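Local coordinates for protein putative sulfatase yidJ (Bacteroides fragilis, PDB 2QZU) that belongs to the sulfatase family of the alkaline phosphatase superfamily and probably hydrolyses aryl sulfate esters with the help of a bound metal ion, at residues 54-59 and 288-293; 292-297 and 306-311; 41-46 and 337-342. One frame throughout, in Å; residues are numbered along the deposited sequence.

All three contacts lie within the sulfatase family region, where helices pack on the central mixed sheet. Interactions 1 and 2 have centres about 8 Å apart and use overlapping parts of helix 267-299, sharing Arg-292 and Ile-293: the first joins it to helix 54-61, the second to strand 306-311. Interaction 3 packs the loop before helix 54-61 on strand 338-341, the antiparallel neighbour of strand 306-311, with its centre about 10 Å from that of interaction 1 and 13 Å from that of interaction 2. Along the chain, interaction 3 encloses the other two, so the contacts bring early and late parts of the domain together on the same sheet.

Interaction 1: 54-59 and 288-293; sequences PHLDKL and ENVGRI
The imidazole of His-55 lies with one face over the backbone of Gly-291, whose CA sits 3.9 Å from the ring centroid and 30° off the ring normal, a CH-pi contact. Glu-288 O lies over the same face, while His-55 CD2 reaches 3.5 Å from Glu-288 CA. The ring is thus laid along one turn of the opposing helix, where Gly-291, having no side chain, allows the backbones to come close: the CA atoms of His-55 and Gly-291 are 5.1 Å apart. Deeper in the interface the contact is purely apolar. Leu-56 and Val-290 cross at about a right angle, and Leu-56 CD2 meets Val-290 CG1 at 3.9 Å. That Val-290 methyl stands opposite the backbone N across the first torsion (chi1 167°), with CB directed at helix 54-61. Glu-288 turns its carboxylate to Tyr-242, and on the far side of its helix Arg-292 NH1 donates in the guanidinium plane to Asn-289 OD1. The axes of the two short helical segments come within 8.3 Å, their N-to-C directions 47° apart. Asp-287 OD2 accepts His-55 N and OD1 accepts Leu-56 N, linking it to the first turn of helix 54-61. On the sheet side of the two helices, Leu-56 and Val-290 both rest on Phe-310 of strand 306-311 and Leu-56 touches Ile-339 of strand 338-341, while Asn-289 and Arg-292 face helix 200-213.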
# COMPACT_ATOMS: atom_id res chain seq x y z
N PRO A 54 -18.75 6.14 20.26
CA PRO A 54 -19.60 6.92 21.16
C PRO A 54 -20.63 7.85 20.50
O PRO A 54 -21.73 8.01 21.02
CB PRO A 54 -18.59 7.67 22.02
CG PRO A 54 -17.42 7.86 21.09
CD PRO A 54 -17.33 6.50 20.43
N HIS A 55 -20.28 8.45 19.37
CA HIS A 55 -21.21 9.36 18.71
C HIS A 55 -22.36 8.64 18.01
O HIS A 55 -23.49 9.11 18.03
CB HIS A 55 -20.43 10.26 17.75
CG HIS A 55 -19.41 11.11 18.44
ND1 HIS A 55 -19.75 12.16 19.27
CD2 HIS A 55 -18.06 11.03 18.49
CE1 HIS A 55 -18.66 12.68 19.79
NE2 HIS A 55 -17.62 12.01 19.34
N LEU A 56 -22.07 7.49 17.41
CA LEU A 56 -23.12 6.73 16.76
C LEU A 56 -24.00 6.09 17.83
O LEU A 56 -25.20 5.92 17.62
CB LEU A 56 -22.52 5.64 15.85
CG LEU A 56 -21.85 6.18 14.58
CD1 LEU A 56 -21.23 5.03 13.81
CD2 LEU A 56 -22.88 6.90 13.73
N ASP A 57 -23.41 5.74 18.97
CA ASP A 57 -24.20 5.16 20.06
C ASP A 57 -25.20 6.21 20.55
O ASP A 57 -26.35 5.90 20.82
CB ASP A 57 -23.31 4.75 21.24
CG ASP A 57 -22.43 3.55 20.94
OD1 ASP A 57 -22.60 2.93 19.87
OD2 ASP A 57 -21.58 3.22 21.80
N LYS A 58 -24.73 7.45 20.66
CA LYS A 58 -25.57 8.56 21.10
C LYS A 58 -26.68 8.81 20.08
O LYS A 58 -27.85 8.99 20.44
CB LYS A 58 -24.72 9.82 21.28
CG LYS A 58 -25.50 11.06 21.73
CD LYS A 58 -26.14 10.87 23.09
CE LYS A 58 -26.87 12.14 23.54
NZ LYS A 58 -27.54 11.96 24.86
N LEU A 59 -26.32 8.81 18.80
CA LEU A 59 -27.29 9.02 17.73
C LEU A 59 -28.37 7.94 17.81
O LEU A 59 -29.56 8.22 17.69
CB LEU A 59 -26.60 8.96 16.37
CG LEU A 59 -27.47 9.24 15.15
CD1 LEU A 59 -27.99 10.67 15.20
CD2 LEU A 59 -26.65 9.01 13.89
N GLU A 288 -16.11 9.97 15.22
CA GLU A 288 -15.85 11.30 15.75
C GLU A 288 -16.30 12.39 14.80
O GLU A 288 -16.84 13.42 15.22
CB GLU A 288 -14.36 11.46 16.08
CG GLU A 288 -13.99 12.84 16.60
CD GLU A 288 -12.63 12.87 17.26
OE1 GLU A 288 -12.49 12.28 18.35
OE2 GLU A 288 -11.71 13.49 16.70
N ASN A 289 -16.09 12.18 13.50
CA ASN A 289 -16.50 13.19 12.53
C ASN A 289 -18.01 13.21 12.34
O ASN A 289 -18.58 14.25 12.02
CB ASN A 289 -15.73 12.98 11.23
CG ASN A 289 -14.30 13.46 11.35
OD1 ASN A 289 -14.06 14.66 11.50
ND2 ASN A 289 -13.34 12.54 11.31
N VAL A 290 -18.67 12.07 12.54
CA VAL A 290 -20.12 12.03 12.45
C VAL A 290 -20.61 12.87 13.63
O VAL A 290 -21.58 13.62 13.52
CB VAL A 290 -20.67 10.59 12.58
CG1 VAL A 290 -22.18 10.62 12.80
CG2 VAL A 290 -20.35 9.80 11.31
N GLY A 291 -19.92 12.74 14.76
CA GLY A 291 -20.28 13.50 15.95
C GLY A 291 -20.21 15.00 15.70
O GLY A 291 -21.03 15.76 16.21
N ARG A 292 -19.22 15.42 14.92
CA ARG A 292 -19.06 16.84 14.60
C ARG A 292 -20.26 17.35 13.79
O ARG A 292 -20.75 18.45 14.01
CB ARG A 292 -17.78 17.05 13.79
CG ARG A 292 -16.49 16.74 14.54
CD ARG A 292 -15.30 16.90 13.60
NE ARG A 292 -15.23 18.25 13.06
CZ ARG A 292 -14.58 18.58 11.94
NH1 ARG A 292 -13.95 17.64 11.24
NH2 ARG A 292 -14.55 19.84 11.53
N ILE A 293 -20.72 16.53 12.84
CA ILE A 293 -21.87 16.91 12.01
C ILE A 293 -23.14 17.01 12.85
O ILE A 293 -23.91 17.96 12.71
CB ILE A 293 -22.08 15.89 10.87
CG1 ILE A 293 -20.84 15.87 9.96
CG2 ILE A 293 -23.33 16.24 10.06
CD1 ILE A 293 -20.86 14.76 8.91

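Interaction 2: 292-297 and 306-311; sequences RIIEAL and TIVVFT
Ile-294 and Leu-297 face Val-308 within a beta-alpha-beta crossover of the alpha/beta sulfatase domain. The chain leaves strand 222-228, runs through helices including 267-299, and re-enters the sheet as the parallel strand 306-311, with strand 29-35 lying between the two. A short connection follows the helix, and Thr-306 OG1 is hydrogen-bonded to Leu-302 O at its end. The contact itself is buried and entirely apolar, with Val-308 projecting from the sheet and offering a different methyl to each helix residue. Ile-294 does not aim its CB at the strand; its chain bends back at the second torsion (chi2 -55°), which swings the terminal methyl round to the valine. Ile-294 CD1 then lies 3.8 Å from Val-308 CG1, and Leu-59 of helix 54-61 adds its CD1 to the same cluster. Leu-297, one turn later, points at the sheet directly and also touches Val-31 of strand 29-35, spanning two adjacent strands. It and Val-308 run alongside each other in opposite directions, so the leucine branch meets the second valine methyl, with Leu-297 CD1 3.7 Å from Val-308 CG2.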
# COMPACT_ATOMS: atom_id res chain seq x y z
N ARG A 292 -19.22 15.42 14.92
CA ARG A 292 -19.06 16.84 14.60
C ARG A 292 -20.26 17.35 13.79
O ARG A 292 -20.75 18.45 14.01
CB ARG A 292 -17.78 17.05 13.79
CG ARG A 292 -16.49 16.74 14.54
CD ARG A 292 -15.30 16.90 13.60
NE ARG A 292 -15.23 18.25 13.06
CZ ARG A 292 -14.58 18.58 11.94
NH1 ARG A 292 -13.95 17.64 11.24
NH2 ARG A 292 -14.55 19.84 11.53
N ILE A 293 -20.72 16.53 12.84
CA ILE A 293 -21.87 16.91 12.01
C ILE A 293 -23.14 17.01 12.85
O ILE A 293 -23.91 17.96 12.71
CB ILE A 293 -22.08 15.89 10.87
CG1 ILE A 293 -20.84 15.87 9.96
CG2 ILE A 293 -23.33 16.24 10.06
CD1 ILE A 293 -20.86 14.76 8.91
N ILE A 294 -23.36 16.03 13.72
CA ILE A 294 -24.53 16.04 14.58
C ILE A 294 -24.52 17.28 15.46
O ILE A 294 -25.55 17.93 15.64
CB ILE A 294 -24.58 14.79 15.48
CG1 ILE A 294 -24.66 13.52 14.63
CG2 ILE A 294 -25.76 14.87 16.44
CD1 ILE A 294 -25.81 13.51 13.64
N GLU A 295 -23.35 17.61 16.00
CA GLU A 295 -23.22 18.78 16.86
C GLU A 295 -23.58 20.06 16.11
O GLU A 295 -24.19 20.97 16.68
CB GLU A 295 -21.79 18.89 17.40
CG GLU A 295 -21.60 20.02 18.40
CD GLU A 295 -20.19 20.08 18.96
OE1 GLU A 295 -19.74 19.07 19.54
OE2 GLU A 295 -19.53 21.13 18.82
N ALA A 296 -23.21 20.13 14.84
CA ALA A 296 -23.52 21.30 14.02
C ALA A 296 -25.03 21.41 13.85
O ALA A 296 -25.60 22.50 13.91
CB ALA A 296 -22.84 21.20 12.66
N LEU A 297 -25.68 20.27 13.64
CA LEU A 297 -27.13 20.25 13.49
C LEU A 297 -27.80 20.76 14.77
O LEU A 297 -28.70 21.59 14.71
CB LEU A 297 -27.62 18.83 13.18
CG LEU A 297 -27.31 18.30 11.77
CD1 LEU A 297 -27.74 16.84 11.68
CD2 LEU A 297 -28.03 19.15 10.72
N THR A 306 -35.02 17.07 11.35
CA THR A 306 -34.18 16.59 10.28
C THR A 306 -34.06 15.09 10.44
O THR A 306 -33.88 14.59 11.55
CB THR A 306 -32.76 17.18 10.35
OG1 THR A 306 -32.81 18.59 10.09
CG2 THR A 306 -31.84 16.51 9.32
N ILE A 307 -34.20 14.36 9.34
CA ILE A 307 -34.04 12.92 9.39
C ILE A 307 -32.55 12.70 9.17
O ILE A 307 -32.01 13.08 8.14
CB ILE A 307 -34.82 12.22 8.27
CG1 ILE A 307 -36.32 12.44 8.46
CG2 ILE A 307 -34.48 10.72 8.26
CD1 ILE A 307 -37.16 11.98 7.28
N VAL A 308 -31.88 12.11 10.16
CA VAL A 308 -30.46 11.83 10.05
C VAL A 308 -30.32 10.32 9.89
O VAL A 308 -30.88 9.55 10.67
CB VAL A 308 -29.68 12.29 11.30
CG1 VAL A 308 -28.19 11.89 11.17
CG2 VAL A 308 -29.81 13.79 11.46
N VAL A 309 -29.60 9.91 8.86
CA VAL A 309 -29.39 8.50 8.59
C VAL A 309 -27.90 8.18 8.55
O VAL A 309 -27.13 8.93 7.95
CB VAL A 309 -29.96 8.09 7.20
CG1 VAL A 309 -29.74 6.60 6.97
CG2 VAL A 309 -31.42 8.45 7.10
N PHE A 310 -27.48 7.11 9.22
CA PHE A 310 -26.09 6.68 9.14
C PHE A 310 -26.14 5.24 8.64
O PHE A 310 -26.74 4.37 9.27
CB PHE A 310 -25.36 6.67 10.49
CG PHE A 310 -23.92 6.21 10.37
CD1 PHE A 310 -22.96 7.06 9.84
CD2 PHE A 310 -23.56 4.91 10.69
CE1 PHE A 310 -21.65 6.61 9.62
CE2 PHE A 310 -22.26 4.45 10.48
CZ PHE A 310 -21.30 5.30 9.94
N THR A 311 -25.53 5.00 7.49
CA THR A 311 -25.55 3.66 6.92
C THR A 311 -24.29 3.40 6.09
O THR A 311 -23.32 4.15 6.17
CB THR A 311 -26.83 3.48 6.05
OG1 THR A 311 -26.98 2.12 5.66
CG2 THR A 311 -26.78 4.37 4.83

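Interaction 3: 41-46 and 337-342; sequences DAIGCI and PMILSW
Pro-337, on whose ring the tip of Ile-43 rests, has its carbonyl oxygen held by a hydrogen bond from Thr-311 OG1. This ties Pro-337 to the end of strand 306-311, and the backbone bond from Phe-310 N to Ile-339 O continues the antiparallel pairing. Pro-337 and Ile-339 meet the loop between strand 29-35 and helix 54-61 through their side chains. Ile-43 is the loop residue that meets them. Its CG1 lies opposite the carbonyl carbon (chi1 -62°) and its chain is then fully extended (chi2 175°), so that CD1 is carried out to Pro-337 and Ile-339 as the leading atom. There Ile-43 CD1 lies 3.6 Å from Pro-337 CB, the two side chains meeting at a slant, while Ile-43 CD1 and Ile-339 CD1 touch end to end at a looser 4.2 Å. The other branch of Ile-43 turns to helix 54-61, CG2 packing against Asp-57 OD1. That same carboxylate oxygen accepts Cys-45 N and is hydrogen-bonded to Thr-53 OG1 too, which fixes the loop on the helix. Before Ile-43 the chain makes an inverse gamma turn centred on Ala-42, and after it Ile-46 N bonds back to Ile-43 O at 3.1 Å as the 3-10 turn forms. Asp-41 adds a salt bridge to Arg-335 just upstream of the proline. Between the two segments there is no hydrogen bond: three buried apolar side chains make the join by dispersion and burial alone, and the polar links lie around it, from Asp-57 to the loop, from Thr-311 and Phe-310 to the strand, and from Asp-41 to the strand's approach at Arg-335.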
# COMPACT_ATOMS: atom_id res chain seq x y z
N ASP A 41 -22.26 -5.00 12.40
CA ASP A 41 -22.00 -5.33 13.80
C ASP A 41 -20.86 -4.53 14.42
O ASP A 41 -20.59 -4.66 15.62
CB ASP A 41 -21.72 -6.83 13.98
CG ASP A 41 -22.95 -7.68 13.74
OD1 ASP A 41 -24.07 -7.17 13.93
OD2 ASP A 41 -22.80 -8.87 13.38
N ALA A 42 -20.20 -3.69 13.63
CA ALA A 42 -19.10 -2.88 14.14
C ALA A 42 -19.59 -1.57 14.75
O ALA A 42 -19.08 -0.50 14.44
CB ALA A 42 -18.09 -2.60 13.03
N ILE A 43 -20.61 -1.67 15.60
CA ILE A 43 -21.17 -0.52 16.30
C ILE A 43 -21.09 -0.90 17.77
O ILE A 43 -21.54 -1.97 18.17
CB ILE A 43 -22.65 -0.27 15.91
CG1 ILE A 43 -22.76 0.05 14.42
CG2 ILE A 43 -23.20 0.90 16.73
CD1 ILE A 43 -24.19 0.20 13.93
N GLY A 44 -20.52 -0.01 18.58
CA GLY A 44 -20.37 -0.29 20.00
C GLY A 44 -21.61 -0.70 20.77
O GLY A 44 -21.57 -1.67 21.53
N CYS A 45 -22.70 0.04 20.58
CA CYS A 45 -23.93 -0.26 21.31
C CYS A 45 -24.57 -1.61 20.99
O CYS A 45 -25.46 -2.05 21.71
CB CYS A 45 -24.95 0.87 21.10
SG CYS A 45 -25.46 1.15 19.39
N ILE A 46 -24.12 -2.26 19.91
CA ILE A 46 -24.66 -3.56 19.55
C ILE A 46 -24.06 -4.64 20.46
O ILE A 46 -24.58 -5.75 20.58
CB ILE A 46 -24.41 -3.87 18.06
CG1 ILE A 46 -25.24 -2.91 17.20
CG2 ILE A 46 -24.78 -5.32 17.74
CD1 ILE A 46 -25.09 -3.10 15.71
N PRO A 337 -24.68 -0.99 8.83
CA PRO A 337 -25.27 -0.22 9.92
C PRO A 337 -26.44 0.54 9.33
O PRO A 337 -26.47 0.80 8.12
CB PRO A 337 -24.13 0.70 10.34
CG PRO A 337 -23.40 0.94 9.06
CD PRO A 337 -23.36 -0.46 8.46
N MSE A 338 -27.40 0.89 10.17
CA MSE A 338 -28.58 1.62 9.72
C MSE A 338 -29.19 2.26 10.95
O MSE A 338 -30.00 1.66 11.64
CB MSE A 338 -29.57 0.65 9.07
CG MSE A 338 -30.86 1.27 8.56
SE MSE A 338 -30.63 2.33 6.96
CE MSE A 338 -30.31 0.90 5.67
N ILE A 339 -28.75 3.49 11.23
CA ILE A 339 -29.22 4.26 12.37
C ILE A 339 -29.97 5.46 11.82
O ILE A 339 -29.48 6.16 10.93
CB ILE A 339 -28.04 4.75 13.23
CG1 ILE A 339 -27.24 3.56 13.76
CG2 ILE A 339 -28.55 5.60 14.39
CD1 ILE A 339 -25.98 3.95 14.49
N LEU A 340 -31.16 5.71 12.35
CA LEU A 340 -31.97 6.83 11.89
C LEU A 340 -32.58 7.59 13.06
O LEU A 340 -33.05 6.99 14.03
CB LEU A 340 -33.06 6.31 10.96
CG LEU A 340 -33.91 7.30 10.14
CD1 LEU A 340 -34.54 6.55 8.97
CD2 LEU A 340 -34.98 7.94 11.01
N SER A 341 -32.56 8.91 12.97
CA SER A 341 -33.14 9.75 14.01
C SER A 341 -33.97 10.85 13.38
O SER A 341 -33.68 11.31 12.28
CB SER A 341 -32.05 10.37 14.89
OG SER A 341 -31.28 11.32 14.17
N TRP A 342 -35.03 11.23 14.09
CA TRP A 342 -35.94 12.29 13.67
C TRP A 342 -36.76 12.55 14.92
O TRP A 342 -37.91 12.13 15.03
CB TRP A 342 -36.84 11.83 12.52
CG TRP A 342 -37.72 12.94 11.97
CD1 TRP A 342 -37.60 14.28 12.23
CD2 TRP A 342 -38.83 12.80 11.08
NE1 TRP A 342 -38.58 14.98 11.55
CE2 TRP A 342 -39.34 14.09 10.84
CE3 TRP A 342 -39.44 11.70 10.46
CZ2 TRP A 342 -40.44 14.32 10.00
CZ3 TRP A 342 -40.54 11.93 9.62
CH2 TRP A 342 -41.02 13.23 9.41